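Local coordinates for protein PES4 (PDB 6EXX) that probably binds mRNA, through 3'-UTR, poly(A) or poly(U) sequences, this chain being its fourth RNA recognition motif, at residues K50-N53 against F54-T58; N66-G70 against G71-T75. All coordinates share one frame; numbering follows the deposited sequence. Where two conformers were deposited one is given.

Contact 1 (K50-N53 against F54-T58); sequences KFRN and FEDAT
This is a local helix-capping contact, formed where strand 44-51 ends and, after a short turn, helix 54-64 begins. Asn53 occupies the N-cap and grips the first turn twice. Its side-chain OD1 accepts from Asp56 N at 2.8 Å, with a C=O...N angle of 173°, so the donor lies almost straight beyond the amide oxygen. With chi1 at 52°, CG sits between the backbone N and the carbonyl carbon, which brings OD1 back over the first helical turn to meet Asp56 N. The backbone O of Asn53 meanwhile takes the first i+4 bond, from Ala57 N at 3.2 Å. The carboxylate of Asp56 crosses the Asn53 amide at a slant and is engaged by a water, which donates to Asp56 OD2 (2.7 Å) and accepts from Arg52 N (2.8 Å). A negative charge here, near the helix N-terminus, should be favourable to the helix dipole. Beneath the cap, Phe51 turns one ring face to the helix: Ala57 CA stands 3.7 Å from the ring centroid and 17° off its normal, a CH-pi contact, while Phe51 CD2 presses on Ala57 CB at 3.4 Å. The bridging water lies at the edge of that ring. Phe51 and Ala57 are buried, and both also touch strand 3-10, through Leu5 and Ser3 respectively. The polar end of Arg52 turns elsewhere, its NE bonding Arg29 O, and the Phe54 ring meets Trp78 of strand 72-78, so the helix start rests against the sheet.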
ATOM      1  N   LYS A  50       0.428  -0.840   7.960  1.00  8.64           N
ATOM      2  CA  LYS A  50       0.129  -1.662   9.122  1.00  9.54           C
ATOM      3  C   LYS A  50      -1.262  -1.294   9.592  1.00  9.42           C
ATOM      4  O   LYS A  50      -1.503  -0.152   9.977  1.00 10.94           O
ATOM      5  CB  LYS A  50       1.131  -1.426  10.249  1.00 10.73           C
ATOM      6  CG  LYS A  50       0.930  -2.373  11.428  1.00 12.90           C
ATOM      7  CD  LYS A  50       1.654  -1.943  12.696  1.00 17.48           C
ATOM      8  CE  LYS A  50       3.133  -1.762  12.506  1.00 20.47           C
ATOM      9  NZ  LYS A  50       3.750  -1.373  13.802  1.00 21.02           N
ATOM     10  N   PHE A  51      -2.164  -2.268   9.545  1.00  9.66           N
ATOM     11  CA  PHE A  51      -3.558  -2.077   9.922  1.00 10.01           C
ATOM     12  C   PHE A  51      -3.858  -2.647  11.304  1.00 10.68           C
ATOM     13  O   PHE A  51      -3.165  -3.540  11.796  1.00 11.25           O
ATOM     14  CB  PHE A  51      -4.478  -2.753   8.906  1.00  9.54           C
ATOM     15  CG  PHE A  51      -4.382  -2.179   7.524  1.00  8.89           C
ATOM     16  CD1 PHE A  51      -5.126  -1.062   7.176  1.00  9.93           C
ATOM     17  CD2 PHE A  51      -3.565  -2.759   6.570  1.00  8.63           C
ATOM     18  CE1 PHE A  51      -5.059  -0.547   5.904  1.00  9.95           C
ATOM     19  CE2 PHE A  51      -3.498  -2.235   5.301  1.00  9.23           C
ATOM     20  CZ  PHE A  51      -4.238  -1.129   4.972  1.00  9.08           C
ATOM     21  N   ARG A  52      -4.916  -2.129  11.917  1.00 11.70           N
ATOM     22  CA  ARG A  52      -5.346  -2.580  13.230  1.00 12.41           C
ATOM     23  C   ARG A  52      -5.916  -3.991  13.226  1.00 13.43           C
ATOM     24  O   ARG A  52      -5.890  -4.663  14.254  1.00 15.03           O
ATOM     25  CB  ARG A  52      -6.392  -1.615  13.780  1.00 13.57           C
ATOM     26  CG  ARG A  52      -5.891  -0.207  13.938  1.00 16.31           C
ATOM     27  CD  ARG A  52      -7.038   0.779  14.101  1.00 19.10           C
ATOM     28  NE  ARG A  52      -6.549   2.150  14.213  1.00 22.49           N
ATOM     29  CZ  ARG A  52      -6.168   2.724  15.347  1.00 25.77           C
ATOM     30  NH1 ARG A  52      -6.216   2.056  16.493  1.00 26.98           N
ATOM     31  NH2 ARG A  52      -5.737   3.975  15.336  1.00 27.39           N
ATOM     32  N   ASN A  53      -6.443  -4.427  12.089  1.00 13.64           N
ATOM     33  CA  ASN A  53      -7.060  -5.738  11.998  1.00 14.09           C
ATOM     34  C   ASN A  53      -7.139  -6.170  10.541  1.00 13.54           C
ATOM     35  O   ASN A  53      -6.870  -5.386   9.621  1.00 12.55           O
ATOM     36  CB  ASN A  53      -8.445  -5.745  12.656  1.00 15.32           C
ATOM     37  CG  ASN A  53      -9.331  -4.635  12.154  1.00 16.99           C
ATOM     38  OD1 ASN A  53      -9.588  -4.525  10.955  1.00 17.33           O
ATOM     39  ND2 ASN A  53      -9.803  -3.796  13.071  1.00 20.14           N
ATOM     40  N   PHE A  54      -7.506  -7.425  10.332  1.00 13.96           N
ATOM     41  CA  PHE A  54      -7.529  -8.002   9.001  1.00 13.59           C
ATOM     42  C   PHE A  54      -8.677  -7.432   8.178  1.00 11.70           C
ATOM     43  O   PHE A  54      -8.583  -7.350   6.964  1.00 10.91           O
ATOM     44  CB  PHE A  54      -7.639  -9.524   9.098  1.00 15.89           C
ATOM     45  CG  PHE A  54      -7.399 -10.227   7.799  1.00 16.63           C
ATOM     46  CD1 PHE A  54      -6.165 -10.150   7.166  1.00 19.57           C
ATOM     47  CD2 PHE A  54      -8.407 -10.961   7.202  1.00 15.27           C
ATOM     48  CE1 PHE A  54      -5.943 -10.798   5.966  1.00 20.82           C
ATOM     49  CE2 PHE A  54      -8.188 -11.624   6.005  1.00 16.82           C
ATOM     50  CZ  PHE A  54      -6.957 -11.537   5.383  1.00 19.45           C
ATOM     51  N   GLU A  55      -9.763  -7.055   8.842  1.00 13.32           N
ATOM     52  CA  GLU A  55     -10.913  -6.467   8.170  1.00 14.55           C
ATOM     53  C   GLU A  55     -10.526  -5.179   7.442  1.00 12.99           C
ATOM     54  O   GLU A  55     -10.855  -4.992   6.272  1.00 13.30           O
ATOM     55  CB  GLU A  55     -12.027  -6.193   9.184  1.00 18.65           C
ATOM     56  CG  GLU A  55     -12.746  -7.442   9.687  1.00 21.94           C
ATOM     57  CD  GLU A  55     -11.973  -8.232  10.729  1.00 24.69           C
ATOM     58  OE1 GLU A  55     -11.068  -7.674  11.385  1.00 25.70           O
ATOM     59  OE2 GLU A  55     -12.297  -9.430  10.913  1.00 27.59           O
ATOM     60  N   ASP A  56      -9.826  -4.287   8.133  1.00 12.48           N
ATOM     61  CA  ASP A  56      -9.347  -3.062   7.501  1.00 11.94           C
ATOM     62  C   ASP A  56      -8.385  -3.378   6.361  1.00 10.13           C
ATOM     63  O   ASP A  56      -8.483  -2.816   5.261  1.00 10.93           O
ATOM     64  CB  ASP A  56      -8.614  -2.177   8.508  1.00 12.37           C
ATOM     65  CG  ASP A  56      -9.544  -1.479   9.491  1.00 13.91           C
ATOM     66  OD1 ASP A  56     -10.788  -1.569   9.337  1.00 15.73           O
ATOM     67  OD2 ASP A  56      -9.016  -0.824  10.419  1.00 14.85           O
ATOM     68  N   ALA A  57      -7.425  -4.252   6.627  1.00  9.11           N
ATOM     69  CA  ALA A  57      -6.431  -4.579   5.618  1.00  8.49           C
ATOM     70  C   ALA A  57      -7.070  -5.132   4.346  1.00  8.58           C
ATOM     71  O   ALA A  57      -6.633  -4.825   3.239  1.00  9.22           O
ATOM     72  CB  ALA A  57      -5.422  -5.563   6.176  1.00  9.74           C
ATOM     73  N   THR A  58      -8.093  -5.955   4.511  1.00  8.57           N
ATOM     74  CA  THR A  58      -8.790  -6.583   3.397  1.00  8.70           C
ATOM     75  C   THR A  58      -9.263  -5.556   2.375  1.00  7.56           C
ATOM     76  O   THR A  58      -9.102  -5.750   1.171  1.00  8.22           O
ATOM     77  CB  THR A  58     -10.002  -7.372   3.942  1.00  9.75           C
ATOM     78  OG1 THR A  58      -9.539  -8.524   4.649  1.00 10.90           O
ATOM     79  CG2 THR A  58     -10.941  -7.817   2.839  1.00 10.28           C
TER
HETATM   80  O   HOH W   1      -6.395  -0.134  10.519  1.00 13.24           O

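Contact 2 (N66-G70 against G71-T75); sequences NRLVG and GSIVT
Val69 and Ser72 face each other across the turn through flat peptide groups. Ser72 N lies well above the carbonyl plane of Val69, 57° out of it, and bonds to Val69 O at 3.2 Å. Ser11 OG is a second hydrogen-bonding partner of that oxygen. The Ser72 carbonyl is met closer to its plane: Val69 N reaches Ser72 O at 3.0 Å with the N-H pointing almost straight at the oxygen (179°). At the far end, the Asn66 amide receives a water on its oxygen, OD1 to water 2.6 Å, and this water also contacts Thr75 OG1. The two reciprocal backbone bonds make Val69 and Ser72 the hydrogen-bonded pair that closes a tight two-residue beta hairpin. Its type I' turn places Gly70 and Gly71 at positive phi; at Gly71 a CB would collide with the preceding carbonyl oxygen. Farther from the turn, Leu68 and Ile73 form the non-hydrogen-bonded pair, and Val74 N returns to Arg67 O at 2.8 Å. Asn66 N follows by donating to Val74 O. On the face shared by Leu68 and Ile73, the Leu68 chain leaves with CG anti to its own N (chi1 175°), and CD1 lies over the Gly71-Ser72 peptide, 3.6 Å from Ser72 N. The Val69 and Val74 side chains run side by side on their own flank, CG2 to CG2 4.1 Å, and both reach Cys14. Arg67 sends its guanidinium away, to a cation-pi contact with Phe63 and a bond from NH1 to Phe63 O. A further water links Gly70 O to Ser72 OG beside the turn. The chemistry is therefore chiefly that of the backbone: paired amides and two glycines set the hairpin's shape, while apolar contacts across it are few.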
ATOM      1  N   ASN A  66      -2.625  -5.895  -7.605  1.00  7.88           N
ATOM      2  CA  ASN A  66      -2.529  -5.928  -9.062  1.00  7.49           C
ATOM      3  C   ASN A  66      -3.160  -4.748  -9.774  1.00  7.78           C
ATOM      4  O   ASN A  66      -3.439  -4.836 -10.963  1.00  8.53           O
ATOM      5  CB  ASN A  66      -3.052  -7.241  -9.621  1.00  9.73           C
ATOM      6  CG  ASN A  66      -2.261  -8.411  -9.122  1.00 12.37           C
ATOM      7  OD1 ASN A  66      -1.037  -8.342  -8.988  1.00 15.15           O
ATOM      8  ND2 ASN A  66      -2.950  -9.490  -8.820  1.00 14.67           N
ATOM      9  N   ARG A  67      -3.320  -3.638  -9.056  1.00  7.55           N
ATOM     10  CA  ARG A  67      -3.827  -2.414  -9.664  1.00  7.87           C
ATOM     11  C   ARG A  67      -2.708  -1.705 -10.424  1.00  7.52           C
ATOM     12  O   ARG A  67      -1.596  -1.576  -9.915  1.00  8.26           O
ATOM     13  CB  ARG A  67      -4.391  -1.480  -8.600  1.00  7.57           C
ATOM     14  CG  ARG A  67      -5.231  -0.356  -9.149  1.00  9.10           C
ATOM     15  CD  ARG A  67      -5.663   0.614  -8.071  1.00  9.44           C
ATOM     16  NE  ARG A  67      -6.812   1.382  -8.518  1.00 10.93           N
ATOM     17  CZ  ARG A  67      -8.068   0.964  -8.414  1.00 10.35           C
ATOM     18  NH1 ARG A  67      -8.360  -0.169  -7.780  1.00 10.69           N
ATOM     19  NH2 ARG A  67      -9.042   1.720  -8.904  1.00 12.89           N
ATOM     20  N   LEU A  68      -3.016  -1.209 -11.622  1.00  7.92           N
ATOM     21  CA  LEU A  68      -2.057  -0.415 -12.366  1.00  7.82           C
ATOM     22  C   LEU A  68      -2.150   1.028 -11.893  1.00  8.34           C
ATOM     23  O   LEU A  68      -3.210   1.653 -11.954  1.00 10.41           O
ATOM     24  CB  LEU A  68      -2.362  -0.482 -13.855  1.00  8.70           C
ATOM     25  CG  LEU A  68      -1.498   0.408 -14.754  1.00 10.16           C
ATOM     26  CD1 LEU A  68      -0.068  -0.075 -14.781  1.00 10.80           C
ATOM     27  CD2 LEU A  68      -2.078   0.436 -16.148  1.00 11.61           C
ATOM     28  N   VAL A  69      -1.029   1.572 -11.440  1.00  7.36           N
ATOM     29  CA  VAL A  69      -0.967   2.963 -11.017  1.00  7.89           C
ATOM     30  C   VAL A  69       0.349   3.535 -11.535  1.00  7.22           C
ATOM     31  O   VAL A  69       1.409   3.019 -11.221  1.00  7.85           O
ATOM     32  CB  VAL A  69      -1.023   3.109  -9.473  1.00  8.44           C
ATOM     33  CG1 VAL A  69      -1.014   4.578  -9.089  1.00 10.38           C
ATOM     34  CG2 VAL A  69      -2.251   2.394  -8.883  1.00  9.99           C
ATOM     35  N   GLY A  70       0.290   4.609 -12.318  1.00  7.57           N
ATOM     36  CA  GLY A  70       1.501   5.299 -12.745  1.00  8.00           C
ATOM     37  C   GLY A  70       2.478   4.444 -13.533  1.00  7.39           C
ATOM     38  O   GLY A  70       3.699   4.641 -13.461  1.00  8.49           O
ATOM     39  N   GLY A  71       1.954   3.479 -14.287  1.00  7.64           N
ATOM     40  CA  GLY A  71       2.770   2.667 -15.164  1.00  7.67           C
ATOM     41  C   GLY A  71       3.245   1.351 -14.588  1.00  7.74           C
ATOM     42  O   GLY A  71       3.814   0.555 -15.330  1.00  9.18           O
ATOM     43  N   SER A  72       2.985   1.115 -13.301  1.00  7.86           N
ATOM     44  CA  SER A  72       3.456  -0.083 -12.634  1.00  8.03           C
ATOM     45  C   SER A  72       2.304  -0.773 -11.912  1.00  7.67           C
ATOM     46  O   SER A  72       1.449  -0.115 -11.310  1.00  8.13           O
ATOM     47  CB  SER A  72       4.542   0.282 -11.627  1.00  9.62           C
ATOM     48  OG  SER A  72       5.693   0.799 -12.270  1.00 11.41           O
ATOM     49  N   ILE A  73       2.287  -2.098 -11.995  1.00  7.63           N
ATOM     50  CA  ILE A  73       1.280  -2.906 -11.316  0.53  7.50           C
ATOM     51  C   ILE A  73       1.676  -3.091  -9.849  1.00  7.52           C
ATOM     52  O   ILE A  73       2.734  -3.653  -9.549  1.00  9.22           O
ATOM     53  CB  ILE A  73       1.118  -4.269 -12.026  0.53  8.71           C
ATOM     54  CG1 ILE A  73       0.591  -4.058 -13.449  0.53 10.03           C
ATOM     55  CG2 ILE A  73       0.186  -5.175 -11.242  0.53  8.97           C
ATOM     56  CD1 ILE A  73       0.616  -5.302 -14.312  0.53 11.79           C
ATOM     57  N   VAL A  74       0.839  -2.598  -8.940  1.00  7.67           N
ATOM     58  CA  VAL A  74       1.111  -2.704  -7.521  1.00  8.34           C
ATOM     59  C   VAL A  74       1.155  -4.157  -7.108  1.00  9.51           C
ATOM     60  O   VAL A  74       0.243  -4.935  -7.397  1.00 10.73           O
ATOM     61  CB  VAL A  74       0.050  -1.967  -6.702  1.00  9.15           C
ATOM     62  CG1 VAL A  74       0.271  -2.171  -5.206  1.00 10.41           C
ATOM     63  CG2 VAL A  74       0.050  -0.497  -7.067  1.00  9.45           C
ATOM     64  N   THR A  75       2.226  -4.502  -6.409  1.00  9.69           N
ATOM     65  CA  THR A  75       2.476  -5.860  -6.015  1.00 11.14           C
ATOM     66  C   THR A  75       2.463  -5.932  -4.493  1.00 10.49           C
ATOM     67  O   THR A  75       3.030  -5.088  -3.801  1.00 11.84           O
ATOM     68  CB  THR A  75       3.775  -6.287  -6.687  1.00 14.86           C
ATOM     69  OG1 THR A  75       3.616  -6.151  -8.114  1.00 15.60           O
ATOM     70  CG2 THR A  75       4.125  -7.704  -6.338  1.00 16.94           C
TER
HETATM   71  O   HOH W   2       1.548  -8.093  -9.324  1.00 32.39           O
HETATM   72  O   HOH W   3       6.101   3.436 -12.754  1.00 12.95           O

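The two contacts come one after the other along the chain, joined by helix 54-64: residues 50-58 carry the chain from strand 44-51 into that helix, and residues 66-75 turn it back toward the sheet through the hairpin of strands 68-69 and 72-78. Their centres are 21 Å apart, with the middle of the domain between them, and the nearest atoms remain about 11 Å from each other, so they do not touch. Each adjoins the one antiparallel sheet, strand 44-51 flanking strand 3-10 on one side and strand 72-78 on the other. Together they frame the second helix of this RNA recognition motif, at its entry and just beyond its exit.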